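Local coordinates for Non-structural protein 11 (Prrsv 16244b, PDB 5EYI) that probably acts as a uridylate-specific endoribonuclease that trims 5'-polyuridines from viral RNA and so helps the virus evade host double-stranded RNA sensors, at residues S5-K10 and V85-T90; V40-N45 and L52-R57. The protein carries 1 engineered substitution. One frame throughout, in Å; residues are numbered along the deposited sequence.

Interaction 1: residues S5-K10 and V85-T90; sequences SSPLPK and VSYYLT
Pro7 and Tyr87 carry this contact, which ties the start of the chain to the long strand 85-93 inside the N-terminal domain of nsp11. Two beta-sheets meet here: the short, weakly bonded strand about 6-7 borders a small antiparallel sheet with 71-73 and 76-78, strand 85-93 belongs to a mixed sheet, and the touching parts run 79° apart. The two segments cross, and no backbone hydrogen bond joins them. The tight part is the tyrosine ring. The Ser6-Pro7 peptide link lies over one face of it toward the rim, with Ser6 C and Pro7 N each 4.0 Å above the plane. Pro7 continues over the phenol end of the ring, where its CA comes within 3.6 Å of Tyr87 CZ and its CB within 3.4 Å of Tyr87 OH. In the plane of the same ring, Leu89 CG stands at the edge, and Leu89 CD2 touches Pro7 CG more loosely at 4.3 Å. Ala54 of the neighbouring strand also packs on both Pro7 and Leu89.

At the backbone end of the tyrosine, Ser5 OG donates to Ser86 O at 2.7 Å, approaching in the plane of the carbonyl. The Ser86 hydroxyl plays no part in that bond; it is paired with Ala69 O. Ser6 OG likewise turns from the contact, to Met72 O and Gln25.

Toward Leu8, the N-cap residue of helix 9-14, direct packing gives way, and Leu8 N stays 4.4 Å from Tyr87 OH. A water bridges them, accepting from Leu8 N at 3.0 Å and hydrogen-bonded to Tyr87 OH at 2.6 Å.

Interaction 2: residues V40-N45 and L52-R57; sequences VTTQNN and LVASLR
Thr41 and Val53 sit side by side on parallel strands, although just nine residues, with no helix among them, separate strand 39-41 from strand 51-55. Thr41 uses both of its backbone polar groups on the other strand: its N donates to Leu52 O at 3.0 Å, and its O accepts from Ala54 N at 2.7 Å with an N-H...O angle of 170°. The two bonds straddle Val53, whose CA-H also approaches Thr41 O.

On one face of the sheet Val40 CG2 meets Leu52 CD2 at 4.1 Å, the two side chains pointing the same way; Ala12 of helix 9-14 packs on both. On the other face Thr41 CG2 lies 4.2 Å from Val53 CG2. Asn44 crosses that valine at about a right angle, bringing OD1 to 3.9 Å from Val53 CG2; this OD1 also accepts a hydrogen bond from Arg51.

Past Thr41 the direct N-H...O bonds between the segments stop, though Thr42 CA and CG2 still rest against Ala54 O. With OG1 anti to the backbone N (chi1 -175°), Thr41 accepts from Gln43 N at 3.0 Å and closes an ST turn, while Asp22 bonds to the same hydroxyl. Beside the Thr42 CA-H...O contact a water donates to Thr42 O at 2.9 Å and to Ala54 O at 3.2 Å. The parallel pair with its helix-free link is a beta-loop-beta connection within the mixed sheet of the N-terminal domain.

Strands 51-55 and 85-93 are antiparallel neighbours, which sets the centres of interaction 1 and interaction 2 only about 9 Å apart. Two probable hydrogen bonds tie them, from Tyr88 N to Ser55 O and from Val53 N to Thr90 O, each 2.7 Å. Both contacts also reach the pocket holding a 2-(2-methoxyethoxy)ethanol molecule, probably from the crystallisation liquor: Ser5, Val85 and Ser86 come from interaction 1 and Leu56 from interaction 2, with Ser5 OG 3.5 Å from Leu56 CD1. The Ser5 side chain comes within about 4 Å of the ligand, nearest atoms. The predicted active site, His131, His146 and the engineered Ala175, is remote from both.

Interaction 1: residues S5-K10 and V85-T90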
loop_
_atom_site.group_PDB
_atom_site.type_symbol
_atom_site.label_atom_id
_atom_site.label_comp_id
_atom_site.label_asym_id
_atom_site.label_seq_id
_atom_site.Cartn_x
_atom_site.Cartn_y
_atom_site.Cartn_z
ATOM N N SER A 5 -3.671 -32.679 13.228
ATOM C CA SER A 5 -3.162 -31.342 13.279
ATOM C C SER A 5 -4.341 -30.388 13.462
ATOM O O SER A 5 -5.473 -30.692 13.087
ATOM C CB SER A 5 -2.393 -31.055 12.002
ATOM O OG SER A 5 -2.974 -31.765 10.936
ATOM N N SER A 6 -4.060 -29.247 14.071
ATOM C CA SER A 6 -5.079 -28.258 14.387
ATOM C C SER A 6 -4.486 -26.869 14.202
ATOM O O SER A 6 -3.259 -26.722 14.202
ATOM C CB SER A 6 -5.579 -28.446 15.822
ATOM O OG SER A 6 -4.515 -28.716 16.712
ATOM N N PRO A 7 -5.354 -25.854 14.026
ATOM C CA PRO A 7 -4.849 -24.517 13.777
ATOM C C PRO A 7 -4.162 -23.903 14.969
ATOM O O PRO A 7 -4.451 -24.256 16.132
ATOM C CB PRO A 7 -6.111 -23.710 13.436
ATOM C CG PRO A 7 -7.226 -24.471 14.053
ATOM C CD PRO A 7 -6.825 -25.907 13.919
ATOM N N LEU A 8 -3.256 -22.979 14.663
ATOM C CA LEU A 8 -2.739 -22.049 15.666
ATOM C C LEU A 8 -3.937 -21.248 16.202
ATOM O O LEU A 8 -4.879 -20.995 15.449
ATOM C CB LEU A 8 -1.697 -21.111 15.052
ATOM C CG LEU A 8 -0.431 -21.786 14.487
ATOM C CD1 LEU A 8 0.387 -20.790 13.689
ATOM C CD2 LEU A 8 0.403 -22.389 15.595
ATOM N N PRO A 9 -3.924 -20.868 17.497
ATOM C CA PRO A 9 -5.142 -20.234 18.048
ATOM C C PRO A 9 -5.707 -19.064 17.238
ATOM O O PRO A 9 -6.913 -19.000 17.008
ATOM C CB PRO A 9 -4.707 -19.799 19.447
ATOM C CG PRO A 9 -3.666 -20.802 19.832
ATOM C CD PRO A 9 -2.952 -21.189 18.562
ATOM N N LYS A 10 -4.824 -18.184 16.779
ATOM C CA LYS A 10 -5.214 -16.998 16.013
ATOM C C LYS A 10 -6.054 -17.259 14.760
ATOM O O LYS A 10 -6.911 -16.442 14.432
ATOM C CB LYS A 10 -3.985 -16.172 15.643
ATOM C CG LYS A 10 -2.977 -16.870 14.738
ATOM C CD LYS A 10 -1.641 -16.164 14.788
ATOM C CE LYS A 10 -0.596 -16.943 14.017
ATOM N NZ LYS A 10 0.733 -16.290 14.131
ATOM N N VAL A 85 -0.184 -29.458 2.813
ATOM C CA VAL A 85 -1.394 -29.185 3.594
ATOM C C VAL A 85 -1.115 -29.505 5.054
ATOM O O VAL A 85 -0.726 -30.626 5.371
ATOM C CB VAL A 85 -2.584 -30.049 3.119
ATOM C CG1 VAL A 85 -3.812 -29.833 4.006
ATOM C CG2 VAL A 85 -2.920 -29.753 1.659
ATOM N N SER A 86 -1.306 -28.522 5.937
ATOM C CA SER A 86 -1.097 -28.729 7.373
ATOM C C SER A 86 -2.325 -29.376 8.002
ATOM O O SER A 86 -2.203 -30.284 8.824
ATOM C CB SER A 86 -0.772 -27.404 8.071
ATOM O OG SER A 86 0.318 -26.772 7.431
ATOM N N TYR A 87 -3.500 -28.892 7.610
ATOM C CA TYR A 87 -4.800 -29.422 8.065
ATOM C C TYR A 87 -5.880 -28.858 7.142
ATOM O O TYR A 87 -5.615 -27.939 6.378
ATOM C CB TYR A 87 -5.088 -29.028 9.538
ATOM C CG TYR A 87 -4.938 -27.537 9.803
ATOM C CD1 TYR A 87 -3.722 -27.006 10.221
ATOM C CD2 TYR A 87 -5.995 -26.655 9.587
ATOM C CE1 TYR A 87 -3.565 -25.645 10.429
ATOM C CE2 TYR A 87 -5.839 -25.285 9.797
ATOM C CZ TYR A 87 -4.621 -24.790 10.217
ATOM O OH TYR A 87 -4.464 -23.433 10.418
ATOM N N TYR A 88 -7.081 -29.422 7.215
ATOM C CA TYR A 88 -8.271 -28.892 6.547
ATOM C C TYR A 88 -9.150 -28.226 7.586
ATOM O O TYR A 88 -9.193 -28.668 8.723
ATOM C CB TYR A 88 -9.073 -30.006 5.864
ATOM C CG TYR A 88 -8.401 -30.520 4.622
ATOM C CD1 TYR A 88 -7.439 -31.518 4.700
ATOM C CD2 TYR A 88 -8.707 -29.989 3.371
ATOM C CE1 TYR A 88 -6.803 -31.974 3.572
ATOM C CE2 TYR A 88 -8.069 -30.443 2.236
ATOM C CZ TYR A 88 -7.117 -31.435 2.347
ATOM O OH TYR A 88 -6.478 -31.883 1.224
ATOM N N LEU A 89 -9.848 -27.168 7.180
ATOM C CA LEU A 89 -10.859 -26.528 8.018
ATOM C C LEU A 89 -12.213 -26.597 7.346
ATOM O O LEU A 89 -12.338 -26.318 6.154
ATOM C CB LEU A 89 -10.513 -25.060 8.291
ATOM C CG LEU A 89 -9.417 -24.775 9.317
ATOM C CD1 LEU A 89 -9.301 -23.268 9.504
ATOM C CD2 LEU A 89 -9.655 -25.465 10.645
ATOM N N THR A 90 -13.227 -26.959 8.122
ATOM C CA THR A 90 -14.594 -26.937 7.646
ATOM C C THR A 90 -15.443 -26.178 8.660
ATOM O O THR A 90 -15.469 -26.529 9.826
ATOM C CB THR A 90 -15.135 -28.365 7.428
ATOM O OG1 THR A 90 -14.142 -29.150 6.757
ATOM C CG2 THR A 90 -16.398 -28.332 6.572
HETATM O O HOH W 1 -2.583 -22.397 11.840
#

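Interaction 2: residues V40-N45 and L52-R57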
loop_
_atom_site.group_PDB
_atom_site.type_symbol
_atom_site.label_atom_id
_atom_site.label_comp_id
_atom_site.label_asym_id
_atom_site.label_seq_id
_atom_site.Cartn_x
_atom_site.Cartn_y
_atom_site.Cartn_z
ATOM N N VAL A 40 -14.281 -24.835 18.033
ATOM C CA VAL A 40 -13.221 -25.323 17.172
ATOM C C VAL A 40 -12.843 -26.685 17.733
ATOM O O VAL A 40 -12.716 -26.850 18.950
ATOM C CB VAL A 40 -12.014 -24.356 17.071
ATOM C CG1 VAL A 40 -11.428 -23.994 18.435
ATOM C CG2 VAL A 40 -10.934 -24.946 16.164
ATOM N N THR A 41 -12.698 -27.661 16.850
ATOM C CA THR A 41 -12.652 -29.057 17.256
ATOM C C THR A 41 -12.075 -29.923 16.142
ATOM O O THR A 41 -12.014 -29.490 14.987
ATOM C CB THR A 41 -14.073 -29.557 17.615
ATOM O OG1 THR A 41 -14.013 -30.895 18.121
ATOM C CG2 THR A 41 -15.017 -29.497 16.397
ATOM N N THR A 42 -11.645 -31.137 16.495
ATOM C CA THR A 42 -11.316 -32.156 15.487
ATOM C C THR A 42 -12.419 -33.207 15.353
ATOM O O THR A 42 -12.279 -34.135 14.556
ATOM C CB THR A 42 -9.958 -32.842 15.746
ATOM O OG1 THR A 42 -9.999 -33.559 16.978
ATOM C CG2 THR A 42 -8.854 -31.823 15.804
ATOM N N GLN A 43 -13.517 -33.045 16.100
ATOM C CA GLN A 43 -14.660 -33.955 16.032
ATOM C C GLN A 43 -15.785 -33.319 15.235
ATOM O O GLN A 43 -16.325 -32.277 15.636
ATOM C CB GLN A 43 -15.148 -34.265 17.430
ATOM C CG GLN A 43 -14.093 -34.930 18.298
ATOM C CD GLN A 43 -14.501 -34.996 19.753
ATOM O OE1 GLN A 43 -15.683 -34.909 20.080
ATOM N NE2 GLN A 43 -13.524 -35.153 20.637
ATOM N N ASN A 44 -16.143 -33.932 14.111
ATOM C CA ASN A 44 -17.247 -33.441 13.295
ATOM C C ASN A 44 -18.603 -33.874 13.880
ATOM O O ASN A 44 -19.321 -34.704 13.311
ATOM C CB ASN A 44 -17.088 -33.893 11.839
ATOM C CG ASN A 44 -18.143 -33.302 10.922
ATOM O OD1 ASN A 44 -18.799 -32.304 11.254
ATOM N ND2 ASN A 44 -18.325 -33.923 9.760
ATOM N N ASN A 45 -18.957 -33.271 15.008
ATOM C CA ASN A 45 -20.130 -33.662 15.756
ATOM C C ASN A 45 -21.328 -32.817 15.345
ATOM O O ASN A 45 -21.397 -31.620 15.645
ATOM C CB ASN A 45 -19.851 -33.521 17.246
ATOM C CG ASN A 45 -20.860 -34.252 18.099
ATOM O OD1 ASN A 45 -22.058 -34.248 17.813
ATOM N ND2 ASN A 45 -20.383 -34.882 19.154
ATOM N N LEU A 52 -16.079 -25.355 13.889
ATOM C CA LEU A 52 -14.974 -25.225 12.959
ATOM C C LEU A 52 -14.195 -26.508 13.123
ATOM O O LEU A 52 -13.534 -26.692 14.143
ATOM C CB LEU A 52 -14.115 -24.005 13.309
ATOM C CG LEU A 52 -12.925 -23.733 12.388
ATOM C CD1 LEU A 52 -13.405 -23.436 10.972
ATOM C CD2 LEU A 52 -12.075 -22.595 12.943
ATOM N N VAL A 53 -14.309 -27.416 12.153
ATOM C CA VAL A 53 -13.689 -28.729 12.283
ATOM C C VAL A 53 -12.325 -28.689 11.611
ATOM O O VAL A 53 -12.230 -28.339 10.439
ATOM C CB VAL A 53 -14.542 -29.868 11.673
ATOM C CG1 VAL A 53 -13.834 -31.211 11.858
ATOM C CG2 VAL A 53 -15.925 -29.920 12.321
ATOM N N ALA A 54 -11.291 -29.039 12.373
ATOM C CA ALA A 54 -9.935 -29.222 11.863
ATOM C C ALA A 54 -9.688 -30.709 11.618
ATOM O O ALA A 54 -9.845 -31.530 12.527
ATOM C CB ALA A 54 -8.933 -28.704 12.873
ATOM N N SER A 55 -9.298 -31.062 10.404
ATOM C CA SER A 55 -9.142 -32.470 10.050
ATOM C C SER A 55 -7.932 -32.680 9.176
ATOM O O SER A 55 -7.525 -31.795 8.418
ATOM C CB SER A 55 -10.389 -32.978 9.324
ATOM O OG SER A 55 -10.618 -32.254 8.127
ATOM N N LEU A 56 -7.383 -33.881 9.260
ATOM C CA LEU A 56 -6.205 -34.229 8.489
ATOM C C LEU A 56 -6.545 -34.450 7.021
ATOM O O LEU A 56 -5.697 -34.259 6.149
ATOM C CB LEU A 56 -5.549 -35.471 9.088
ATOM C CG LEU A 56 -4.135 -35.751 8.620
ATOM C CD1 LEU A 56 -3.225 -34.547 8.873
ATOM C CD2 LEU A 56 -3.634 -36.979 9.352
ATOM N N ARG A 57 -7.790 -34.840 6.760
ATOM C CA ARG A 57 -8.290 -35.104 5.412
ATOM C C ARG A 57 -9.569 -34.315 5.199
ATOM O O ARG A 57 -10.253 -33.996 6.172
ATOM C CB ARG A 57 -8.604 -36.595 5.258
ATOM C CG ARG A 57 -7.452 -37.516 5.606
ATOM C CD ARG A 57 -7.867 -38.972 5.462
ATOM N NE ARG A 57 -7.997 -39.377 4.066
ATOM C CZ ARG A 57 -8.320 -40.602 3.649
ATOM N NH1 ARG A 57 -8.569 -41.585 4.514
ATOM N NH2 ARG A 57 -8.404 -40.845 2.345
HETATM O O HOH W 2 -11.009 -34.462 12.015
#